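Local structure of SAM-dependent methyltransferase (Pyrococcus horikoshii, 1WZN) at residues Y2-L7 against D13-R18; V23-D28 against G230-E235; E122-L127 against R216-K221; Q190-R193 against E197-A200. The protein binds S-adenosyl-L-homocysteine and probably transfers a methyl group from S-adenosylmethionine to an acceptor that has not been identified. All coordinates share one frame; numbering follows the deposited sequence.

Contact 1 of 4, residues Y2-L7 against D13-R18; sequences YELYTL and DTIYRR. With SAH (S-adenosyl-L-homocysteine), chain F.
Leu4 spans the gap between the N-terminal segment 2-7 and the end of helix 12-15 with its two methyl groups. CD1 meets Ile15 CD1 at 3.8 Å, a purely apolar touch, while CD2 comes in at the edge of the Tyr16 ring, near its plane, and lies 4.0 Å from Tyr16 OH. Because Leu4 CG stands anti to the backbone N (chi1 -176°), the branch is carried across to both partners. Ile15 also lays its CG2 over one face of the Tyr16 ring, toward the rim, and the phenol's polar end is held outside the two segments by a hydrogen bond with Arg187.

Ring packing against the ligand is the second kind of interaction. Tyr5 sets one face under the ribose of S-adenosyl-L-homocysteine, whose C3' sits 3.5 Å above the ring plane, over its centre. The sulfur sits on the same side but beyond the rim, near the hydroxyl end, with SD 3.6 Å from Tyr5 CE1. Leu4 CB backs the opposite face, so the ring is held between its neighbour in sequence and the ligand.

Among polar contacts, Tyr5 OH hydrogen-bonds Tyr118 OH, and Tyr5 N bonds to Tyr2 O at 2.9 Å, closing a tight turn. Without the phenol ring, as with an alanine at this position, the ribose and sulfur are likely to lose their platform and the Tyr118 hydroxyl a hydrogen-bonding partner. Segment 2-7, backed by the end of helix 12-15, probably serves as an N-terminal cover over the cofactor pocket, an element often added to the Rossmann-like core of class I methyltransferases.

Contact 2 of 4, residues V23-D28 against G230-E235; sequences VKAEID and GNLKRE
Leu232 reaches from the loop after strand 225-230 to helix 23-36, so that the connection between the last two strands of the Rossmann-like methyltransferase sheet packs on an N-terminal helix. Its CG lies anti to the carbonyl carbon (chi1 -54°), and the two methyls divide between successive helix residues. CD1 faces Ala25, 4.4 Å from its CB and 4.3 Å from its carbonyl O. CD2 goes to the aliphatic part of Glu26, and the two side chains cross at about a right angle. Phe29, one turn further along the helix, and Trp244 of strand 242-248 also touch Leu232.

Glu26 runs extended beyond CG (chi2 -169°), which takes its carboxylate past the leucine and leaves only methylene carbon to meet it. The acid is buried but well supplied with positive charge: OE1 pairs with Arg22 and Arg242, OE2 with Arg19. Such a cluster would be expected to keep the carboxylate ionised and to fix its rotation.

Leu232 and Asn231 before it both take left-handed backbone conformations. The closest side-chain approach is between Glu26 CG and Leu232 CD2, at 4.2 Å.

Contact 3 of 4, residues E122-L127 against R216-K221; sequences EDLRKL and RLLAEK
Leu218 points between Leu124 and Arg125 of the facing helix and gives one methyl to each. Its CD1 lies 4.0 Å from Leu124 CD2, where the two leucines cross at about a right angle. CD2 turns to Arg125, also crossed near a right angle, and comes to the guanidinium edge, near its plane, 3.5 Å from NE. Arg125 CG also rests on this methyl, at 4.0 Å; beyond it the chain is extended (chi2 -167°), which carries the guanidinium on to Lys221.

Segment 122-127 lies on helix 121-134 of the Rossmann-like methyltransferase fold, and 216-221 takes in the C-terminal part of helix 212-219 and the loop that follows. Ile116 and Tyr210 also touch Leu124, and Phe128 packs on Leu218.

Lys221 lies over one face of the guanidinium, its CE 3.6 Å above the plane and toward the rim. The bend at its chi4 (-60°) places NZ 4.3 Å from Arg125 NH2, a like-charge proximity that probably costs energy. Arg125 NE is buried against Leu218 with no polar partner in the model. Shortening Arg125 to an alanine is likely to bare Leu218 CD2 and leave the lysine methylenes without the flat group. Leu217 of the third subunit packs on both Arg125 and Leu218.

Contact 4 of 4, residues Q190-R193 against E197-A200; sequences QILR and EVKA
Ile191 and Lys199 form the firmly bonded centre of this contact, an antiparallel hydrogen-bonded pair. Ile191 N donates a hydrogen bond to Lys199 O over 2.7 Å, almost straight (178°). The return bond, from Lys199 N to Ile191 O, is longer at 3.1 Å and bends to 155°, its donor tilted from the carbonyl plane. Ile191 O also receives a CA-H...O contact from Val198 CA, at 3.3 Å.

Leu192 and Val198 occupy the other face of the sheet as a non-hydrogen-bonded pair. They lie side by side, pointing the same way, and Leu192 CD1 reaches Val198 CG2 at 4.2 Å. Val198 CG2 is anti to the backbone N, which directs it to this methyl. Gln190 and Ala200 continue the same face, with Gln190 CG 4.2 Å from Ala200 CB.

This is the turn end of the beta hairpin made by strands 182-192 and 198-208 in the four-stranded antiparallel sheet. Leu192 and Gln190 carry backbone bonds on to Lys167 and Val169 of the next strand.

The looser side lies toward the turn. Arg193 N still bonds to Glu197 O at 3.0 Å, but the ends of both side chains lead away from the opposite segment: the exposed Arg193 bends at chi3 (61°) and pairs with Glu166. Between subunits, Glu197 forms a salt bridge with Lys199 of the fourth subunit, and Lys199 forms one with Glu197 of the second subunit.

Overall arrangement
Contact 1 carries the direct link to the ligand, through Tyr5, while contacts 2 and 3 stand further back. In contact 2 the side chain of Glu26 lies about 6 Å from S-adenosyl-L-homocysteine; in contact 3 the side chain of Leu124 lies about 10 Å from the bound S-adenosyl-L-homocysteine. Helices 17-21 and 23-36 follow each other in the chain and lead from contact 1 to contact 2, whose centres are about 23 Å apart. Contacts 3 and 4 are both nested in the loop that contact 2 closes, yet their centres are about 41 Å apart, on opposite sides of the chain's centre. Contact 4 lies about 15 Å, centre to centre, from contact 1, and both touch the second subunit; contact 3 meets the third.

Contact 1 of 4, residues Y2-L7 against D13-R18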
# COMPACT_ATOMS: atom_id res chain seq x y z
N TYR A 2 8.60 29.94 -1.57
CA TYR A 2 9.42 30.51 -0.51
C TYR A 2 8.67 30.84 0.79
O TYR A 2 9.23 31.50 1.66
CB TYR A 2 10.13 31.77 -0.99
CG TYR A 2 10.93 31.60 -2.27
CD1 TYR A 2 11.78 30.51 -2.44
CD2 TYR A 2 10.86 32.55 -3.28
CE1 TYR A 2 12.56 30.38 -3.59
CE2 TYR A 2 11.63 32.43 -4.44
CZ TYR A 2 12.48 31.35 -4.59
OH TYR A 2 13.26 31.24 -5.72
N GLU A 3 7.43 30.38 0.93
CA GLU A 3 6.66 30.64 2.15
C GLU A 3 7.43 30.19 3.39
O GLU A 3 7.31 30.79 4.46
CB GLU A 3 5.33 29.89 2.14
CG GLU A 3 4.35 30.29 1.06
CD GLU A 3 4.79 29.89 -0.33
OE1 GLU A 3 5.54 28.88 -0.48
OE2 GLU A 3 4.37 30.57 -1.28
N LEU A 4 8.19 29.12 3.25
CA LEU A 4 8.97 28.57 4.36
C LEU A 4 10.10 29.48 4.81
O LEU A 4 10.53 29.43 5.97
CB LEU A 4 9.54 27.21 3.94
CG LEU A 4 10.31 26.38 4.97
CD1 LEU A 4 9.39 26.00 6.13
CD2 LEU A 4 10.85 25.13 4.29
N TYR A 5 10.58 30.33 3.90
CA TYR A 5 11.71 31.22 4.19
C TYR A 5 11.34 32.66 4.48
O TYR A 5 12.21 33.49 4.75
CB TYR A 5 12.67 31.16 3.01
CG TYR A 5 12.92 29.73 2.58
CD1 TYR A 5 13.26 28.77 3.52
CD2 TYR A 5 12.77 29.34 1.25
CE1 TYR A 5 13.45 27.45 3.15
CE2 TYR A 5 12.96 28.02 0.87
CZ TYR A 5 13.30 27.08 1.83
OH TYR A 5 13.47 25.76 1.50
N THR A 6 10.05 32.96 4.43
CA THR A 6 9.58 34.30 4.72
C THR A 6 8.62 34.29 5.91
O THR A 6 8.98 34.58 7.04
CB THR A 6 8.90 34.87 3.47
OG1 THR A 6 7.92 33.94 2.99
CG2 THR A 6 9.94 35.10 2.37
N LEU A 7 7.35 33.96 5.63
CA LEU A 7 6.37 33.96 6.71
C LEU A 7 6.68 32.91 7.79
O LEU A 7 6.34 33.08 8.96
CB LEU A 7 4.97 33.77 6.12
CG LEU A 7 4.53 34.96 5.27
CD1 LEU A 7 3.78 34.55 4.00
CD2 LEU A 7 3.62 35.94 6.02
N ASP A 13 13.83 26.68 12.31
CA ASP A 13 14.65 25.88 13.20
C ASP A 13 13.81 24.89 14.02
O ASP A 13 14.30 23.84 14.43
CB ASP A 13 15.47 26.78 14.14
CG ASP A 13 16.61 27.48 13.41
OD1 ASP A 13 16.75 27.27 12.19
OD2 ASP A 13 17.36 28.25 14.06
N THR A 14 12.55 25.23 14.25
CA THR A 14 11.64 24.36 15.00
C THR A 14 11.27 23.19 14.11
O THR A 14 11.37 22.02 14.50
CB THR A 14 10.37 25.12 15.41
OG1 THR A 14 10.72 26.12 16.38
CG2 THR A 14 9.32 24.17 15.99
N ILE A 15 10.85 23.51 12.89
CA ILE A 15 10.47 22.50 11.91
C ILE A 15 11.65 21.56 11.66
O ILE A 15 11.47 20.35 11.53
CB ILE A 15 10.05 23.19 10.58
CG1 ILE A 15 8.75 23.97 10.80
CG2 ILE A 15 9.90 22.15 9.47
CD1 ILE A 15 8.39 24.91 9.67
N TYR A 16 12.86 22.11 11.62
CA TYR A 16 14.00 21.24 11.33
C TYR A 16 14.89 20.99 12.55
O TYR A 16 16.10 21.09 12.51
CB TYR A 16 14.82 21.90 10.22
CG TYR A 16 14.11 21.79 8.92
CD1 TYR A 16 13.99 20.55 8.29
CD2 TYR A 16 13.53 22.92 8.33
CE1 TYR A 16 13.29 20.44 7.10
CE2 TYR A 16 12.84 22.81 7.13
CZ TYR A 16 12.72 21.57 6.52
OH TYR A 16 12.01 21.45 5.33
N ARG A 17 14.22 20.69 13.69
CA ARG A 17 14.95 20.39 14.91
C ARG A 17 15.94 19.23 14.71
O ARG A 17 17.04 19.20 15.25
CB ARG A 17 13.93 20.02 15.99
CG ARG A 17 14.58 19.48 17.26
CD ARG A 17 13.53 19.08 18.31
NE ARG A 17 12.50 18.23 17.71
CZ ARG A 17 12.86 16.98 17.36
NH1 ARG A 17 14.09 16.56 17.57
NH2 ARG A 17 11.96 16.16 16.80
N ARG A 18 15.49 18.24 13.92
CA ARG A 18 16.32 17.06 13.69
C ARG A 18 17.59 17.41 12.91
O ARG A 18 18.69 16.96 13.21
CB ARG A 18 15.49 16.04 12.92
CG ARG A 18 14.28 15.55 13.72
CD ARG A 18 13.54 14.41 13.01
NE ARG A 18 12.34 14.03 13.76
CZ ARG A 18 11.26 14.82 13.63
NH1 ARG A 18 11.29 15.87 12.84
NH2 ARG A 18 10.16 14.54 14.33
N SAH F . 21.58 25.96 4.04
CA SAH F . 20.47 26.08 5.08
CB SAH F . 19.08 26.34 4.55
CG SAH F . 18.39 25.35 3.63
SD SAH F . 16.78 26.12 3.17
C SAH F . 20.53 24.75 5.94
O SAH F . 21.38 23.87 5.68
OXT SAH F . 19.66 24.66 6.90
C5' SAH F . 17.00 26.65 1.52
C4' SAH F . 17.52 28.17 1.46
O4' SAH F . 17.61 28.42 0.05
C3' SAH F . 16.56 29.22 1.97
O3' SAH F . 17.14 29.94 3.07
C2' SAH F . 16.27 30.10 0.69
O2' SAH F . 16.03 31.47 1.01
C1' SAH F . 17.52 29.87 -0.14
N9 SAH F . 17.46 30.11 -1.46
C8 SAH F . 16.66 29.61 -2.48
N7 SAH F . 16.88 30.09 -3.66
C5 SAH F . 17.94 31.02 -3.45
C6 SAH F . 18.64 31.87 -4.37
N6 SAH F . 18.38 31.93 -5.68
N1 SAH F . 19.63 32.65 -3.80
C2 SAH F . 19.93 32.63 -2.47
N3 SAH F . 19.28 31.82 -1.56
C4 SAH F . 18.30 31.05 -2.12

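Contact 2 of 4, residues V23-D28 against G230-E235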
# COMPACT_ATOMS: atom_id res chain seq x y z
N VAL A 23 23.87 18.37 13.04
CA VAL A 23 24.74 19.24 12.25
C VAL A 23 26.21 18.97 12.55
O VAL A 23 27.07 19.12 11.68
CB VAL A 23 24.43 20.74 12.50
CG1 VAL A 23 24.76 21.12 13.94
CG2 VAL A 23 25.21 21.60 11.52
N LYS A 24 26.51 18.57 13.78
CA LYS A 24 27.90 18.31 14.16
C LYS A 24 28.49 17.13 13.40
O LYS A 24 29.64 17.17 13.00
CB LYS A 24 28.01 18.10 15.68
CG LYS A 24 27.62 19.36 16.46
CD LYS A 24 27.93 19.23 17.95
CE LYS A 24 27.49 20.49 18.70
NZ LYS A 24 28.15 21.73 18.20
N ALA A 25 27.69 16.09 13.19
CA ALA A 25 28.16 14.93 12.45
C ALA A 25 28.38 15.33 10.99
O ALA A 25 29.32 14.86 10.34
CB ALA A 25 27.14 13.79 12.53
N GLU A 26 27.51 16.19 10.47
CA GLU A 26 27.64 16.62 9.09
C GLU A 26 28.87 17.48 8.87
O GLU A 26 29.57 17.32 7.87
CB GLU A 26 26.38 17.38 8.64
CG GLU A 26 25.24 16.46 8.25
CD GLU A 26 24.11 17.18 7.55
OE1 GLU A 26 23.15 16.50 7.14
OE2 GLU A 26 24.17 18.42 7.42
N ILE A 27 29.17 18.38 9.79
CA ILE A 27 30.35 19.22 9.61
C ILE A 27 31.63 18.41 9.83
O ILE A 27 32.69 18.75 9.29
CB ILE A 27 30.28 20.47 10.50
CG1 ILE A 27 29.08 21.32 10.06
CG2 ILE A 27 31.56 21.29 10.37
CD1 ILE A 27 29.03 21.60 8.54
N ASP A 28 31.54 17.33 10.60
CA ASP A 28 32.70 16.46 10.80
C ASP A 28 33.06 15.90 9.42
O ASP A 28 34.22 15.83 9.05
CB ASP A 28 32.38 15.26 11.71
CG ASP A 28 32.36 15.62 13.18
OD1 ASP A 28 32.78 16.74 13.54
OD2 ASP A 28 31.94 14.76 13.99
N GLY A 230 28.36 9.39 -0.45
CA GLY A 230 27.06 9.14 0.15
C GLY A 230 27.13 8.82 1.63
O GLY A 230 28.15 8.34 2.13
N ASN A 231 26.05 9.12 2.34
CA ASN A 231 25.94 8.83 3.77
C ASN A 231 27.15 9.16 4.66
O ASN A 231 27.64 8.30 5.40
CB ASN A 231 25.58 7.35 3.94
CG ASN A 231 24.16 7.05 3.49
OD1 ASN A 231 23.60 7.74 2.64
ND2 ASN A 231 23.57 6.00 4.06
N LEU A 232 27.60 10.41 4.60
CA LEU A 232 28.71 10.89 5.42
C LEU A 232 30.01 10.09 5.37
O LEU A 232 30.71 9.97 6.37
CB LEU A 232 28.26 11.02 6.87
CG LEU A 232 27.01 11.88 7.08
CD1 LEU A 232 26.72 12.00 8.57
CD2 LEU A 232 27.21 13.25 6.46
N LYS A 233 30.34 9.56 4.19
CA LYS A 233 31.57 8.80 4.01
C LYS A 233 32.15 9.20 2.67
O LYS A 233 31.39 9.47 1.74
CB LYS A 233 31.30 7.30 4.03
CG LYS A 233 30.80 6.75 5.36
CD LYS A 233 30.60 5.25 5.29
CE LYS A 233 30.13 4.69 6.63
NZ LYS A 233 31.09 4.97 7.73
N ARG A 234 33.47 9.25 2.57
CA ARG A 234 34.10 9.61 1.31
C ARG A 234 34.12 8.39 0.39
O ARG A 234 35.17 7.98 -0.11
CB ARG A 234 35.51 10.16 1.55
CG ARG A 234 35.50 11.53 2.21
CD ARG A 234 36.90 12.12 2.37
NE ARG A 234 37.58 12.32 1.10
CZ ARG A 234 38.56 11.54 0.65
NH1 ARG A 234 38.98 10.51 1.38
NH2 ARG A 234 39.14 11.79 -0.51
N GLU A 235 32.94 7.83 0.19
CA GLU A 235 32.74 6.68 -0.68
C GLU A 235 31.26 6.67 -1.05
O GLU A 235 30.47 7.41 -0.47
CB GLU A 235 33.12 5.38 0.05
CG GLU A 235 32.37 5.14 1.35
CD GLU A 235 32.83 3.88 2.07
OE1 GLU A 235 34.03 3.77 2.39
OE2 GLU A 235 31.98 2.99 2.32

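Contact 3 of 4, residues E122-L127 against R216-K221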
# COMPACT_ATOMS: atom_id res chain seq x y z
N GLU A 122 19.61 24.86 -16.57
CA GLU A 122 20.29 26.08 -16.98
C GLU A 122 20.82 26.89 -15.79
O GLU A 122 21.96 27.35 -15.80
CB GLU A 122 19.35 26.95 -17.82
CG GLU A 122 18.86 26.29 -19.13
CD GLU A 122 18.10 24.97 -18.92
OE1 GLU A 122 17.23 24.91 -18.02
OE2 GLU A 122 18.38 24.00 -19.67
N ASP A 123 19.98 27.07 -14.77
CA ASP A 123 20.40 27.82 -13.59
C ASP A 123 21.45 27.07 -12.79
O ASP A 123 22.30 27.69 -12.16
CB ASP A 123 19.19 28.15 -12.70
CG ASP A 123 18.35 29.28 -13.26
OD1 ASP A 123 18.84 30.01 -14.14
OD2 ASP A 123 17.20 29.46 -12.80
N LEU A 124 21.39 25.74 -12.80
CA LEU A 124 22.37 24.96 -12.06
C LEU A 124 23.74 25.11 -12.72
O LEU A 124 24.76 25.22 -12.04
CB LEU A 124 21.95 23.48 -12.01
CG LEU A 124 22.65 22.60 -10.97
CD1 LEU A 124 22.53 23.23 -9.58
CD2 LEU A 124 22.02 21.21 -10.98
N ARG A 125 23.77 25.14 -14.06
CA ARG A 125 25.05 25.31 -14.75
C ARG A 125 25.59 26.70 -14.43
O ARG A 125 26.80 26.87 -14.23
CB ARG A 125 24.88 25.19 -16.27
CG ARG A 125 24.54 23.80 -16.78
CD ARG A 125 24.73 23.73 -18.29
NE ARG A 125 24.51 22.38 -18.81
CZ ARG A 125 24.91 21.98 -20.01
NH1 ARG A 125 25.56 22.81 -20.81
NH2 ARG A 125 24.67 20.74 -20.41
N LYS A 126 24.70 27.68 -14.37
CA LYS A 126 25.11 29.05 -14.07
C LYS A 126 25.69 29.12 -12.66
O LYS A 126 26.68 29.80 -12.42
CB LYS A 126 23.91 30.00 -14.18
CG LYS A 126 24.27 31.46 -13.88
CD LYS A 126 23.08 32.39 -14.07
CE LYS A 126 23.49 33.85 -13.90
NZ LYS A 126 22.35 34.79 -14.09
N LEU A 127 25.04 28.41 -11.74
CA LEU A 127 25.50 28.37 -10.35
C LEU A 127 26.90 27.76 -10.25
O LEU A 127 27.78 28.34 -9.62
CB LEU A 127 24.53 27.54 -9.50
CG LEU A 127 24.96 27.30 -8.04
CD1 LEU A 127 25.09 28.63 -7.31
CD2 LEU A 127 23.94 26.40 -7.34
N ARG A 216 26.93 15.18 -11.44
CA ARG A 216 28.34 15.03 -11.77
C ARG A 216 28.62 15.51 -13.20
O ARG A 216 29.59 16.24 -13.44
CB ARG A 216 28.81 13.58 -11.60
CG ARG A 216 30.23 13.36 -12.11
CD ARG A 216 30.80 12.00 -11.72
NE ARG A 216 30.06 10.88 -12.29
CZ ARG A 216 29.87 10.68 -13.59
NH1 ARG A 216 30.37 11.53 -14.48
NH2 ARG A 216 29.17 9.63 -14.00
N LEU A 217 27.78 15.09 -14.14
CA LEU A 217 27.94 15.49 -15.54
C LEU A 217 27.84 17.00 -15.70
O LEU A 217 28.54 17.60 -16.52
CB LEU A 217 26.88 14.82 -16.42
CG LEU A 217 26.95 13.31 -16.61
CD1 LEU A 217 25.71 12.84 -17.36
CD2 LEU A 217 28.22 12.94 -17.39
N LEU A 218 26.95 17.62 -14.93
CA LEU A 218 26.79 19.06 -15.01
C LEU A 218 27.95 19.78 -14.33
O LEU A 218 28.36 20.85 -14.76
CB LEU A 218 25.45 19.48 -14.39
CG LEU A 218 24.21 19.01 -15.14
CD1 LEU A 218 22.97 19.16 -14.27
CD2 LEU A 218 24.06 19.81 -16.43
N ALA A 219 28.47 19.18 -13.26
CA ALA A 219 29.57 19.77 -12.49
C ALA A 219 30.96 19.59 -13.11
O ALA A 219 31.80 20.49 -13.00
CB ALA A 219 29.57 19.20 -11.08
N GLU A 220 31.20 18.45 -13.74
CA GLU A 220 32.51 18.19 -14.35
C GLU A 220 32.87 19.24 -15.40
O GLU A 220 34.03 19.38 -15.77
CB GLU A 220 32.55 16.79 -14.98
CG GLU A 220 32.39 15.66 -13.98
CD GLU A 220 32.53 14.29 -14.61
OE1 GLU A 220 32.04 14.09 -15.74
OE2 GLU A 220 33.13 13.40 -13.96
N LYS A 221 31.87 19.98 -15.85
CA LYS A 221 32.09 21.01 -16.85
C LYS A 221 32.72 22.26 -16.23
O LYS A 221 33.22 23.13 -16.95
CB LYS A 221 30.75 21.39 -17.50
CG LYS A 221 29.94 20.20 -18.01
CD LYS A 221 28.60 20.65 -18.59
CE LYS A 221 27.82 19.49 -19.21
NZ LYS A 221 28.57 18.84 -20.32

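Contact 4 of 4, residues Q190-R193 against E197-A200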
# COMPACT_ATOMS: atom_id res chain seq x y z
N GLN A 190 0.30 24.21 10.37
CA GLN A 190 -0.74 24.78 11.21
C GLN A 190 -0.09 25.10 12.55
O GLN A 190 0.56 24.25 13.16
CB GLN A 190 -1.89 23.78 11.38
CG GLN A 190 -2.66 23.52 10.09
CD GLN A 190 -3.65 22.39 10.21
OE1 GLN A 190 -3.29 21.21 10.15
NE2 GLN A 190 -4.92 22.74 10.40
N ILE A 191 -0.25 26.35 13.00
CA ILE A 191 0.34 26.81 14.25
C ILE A 191 -0.78 26.97 15.28
O ILE A 191 -1.62 27.87 15.16
CB ILE A 191 1.06 28.16 14.03
CG1 ILE A 191 2.09 27.99 12.91
CG2 ILE A 191 1.77 28.61 15.31
CD1 ILE A 191 2.84 29.26 12.57
N LEU A 192 -0.78 26.10 16.27
CA LEU A 192 -1.80 26.08 17.32
C LEU A 192 -1.40 26.77 18.61
O LEU A 192 -0.36 26.45 19.20
CB LEU A 192 -2.19 24.64 17.65
CG LEU A 192 -3.08 23.86 16.69
CD1 LEU A 192 -2.52 23.90 15.28
CD2 LEU A 192 -3.21 22.42 17.20
N ARG A 193 -2.24 27.70 19.06
CA ARG A 193 -2.01 28.40 20.31
C ARG A 193 -2.76 27.62 21.40
O ARG A 193 -3.67 26.84 21.10
CB ARG A 193 -2.53 29.84 20.23
CG ARG A 193 -1.77 30.69 19.21
CD ARG A 193 -1.98 32.17 19.45
NE ARG A 193 -1.50 32.58 20.77
CZ ARG A 193 -0.22 32.55 21.14
NH1 ARG A 193 0.72 32.14 20.30
NH2 ARG A 193 0.12 32.94 22.37
N GLU A 197 -6.74 28.72 19.08
CA GLU A 197 -6.70 29.55 17.88
C GLU A 197 -5.60 29.00 16.97
O GLU A 197 -4.56 28.55 17.44
CB GLU A 197 -6.43 31.01 18.23
CG GLU A 197 -7.64 31.70 18.85
CD GLU A 197 -8.87 31.57 17.97
OE1 GLU A 197 -8.83 32.04 16.81
OE2 GLU A 197 -9.88 31.00 18.44
N VAL A 198 -5.84 29.05 15.67
CA VAL A 198 -4.87 28.52 14.72
C VAL A 198 -4.55 29.46 13.57
O VAL A 198 -5.38 30.28 13.16
CB VAL A 198 -5.35 27.16 14.14
CG1 VAL A 198 -6.79 27.27 13.70
CG2 VAL A 198 -4.49 26.73 12.95
N LYS A 199 -3.33 29.34 13.07
CA LYS A 199 -2.87 30.09 11.91
C LYS A 199 -2.29 29.02 11.00
O LYS A 199 -1.66 28.07 11.48
CB LYS A 199 -1.79 31.11 12.29
CG LYS A 199 -2.36 32.41 12.83
CD LYS A 199 -1.30 33.48 13.01
CE LYS A 199 -1.94 34.80 13.42
NZ LYS A 199 -2.93 35.25 12.39
N ALA A 200 -2.51 29.14 9.70
CA ALA A 200 -2.01 28.15 8.77
C ALA A 200 -1.35 28.79 7.56
O ALA A 200 -1.83 29.80 7.03
CB ALA A 200 -3.15 27.24 8.31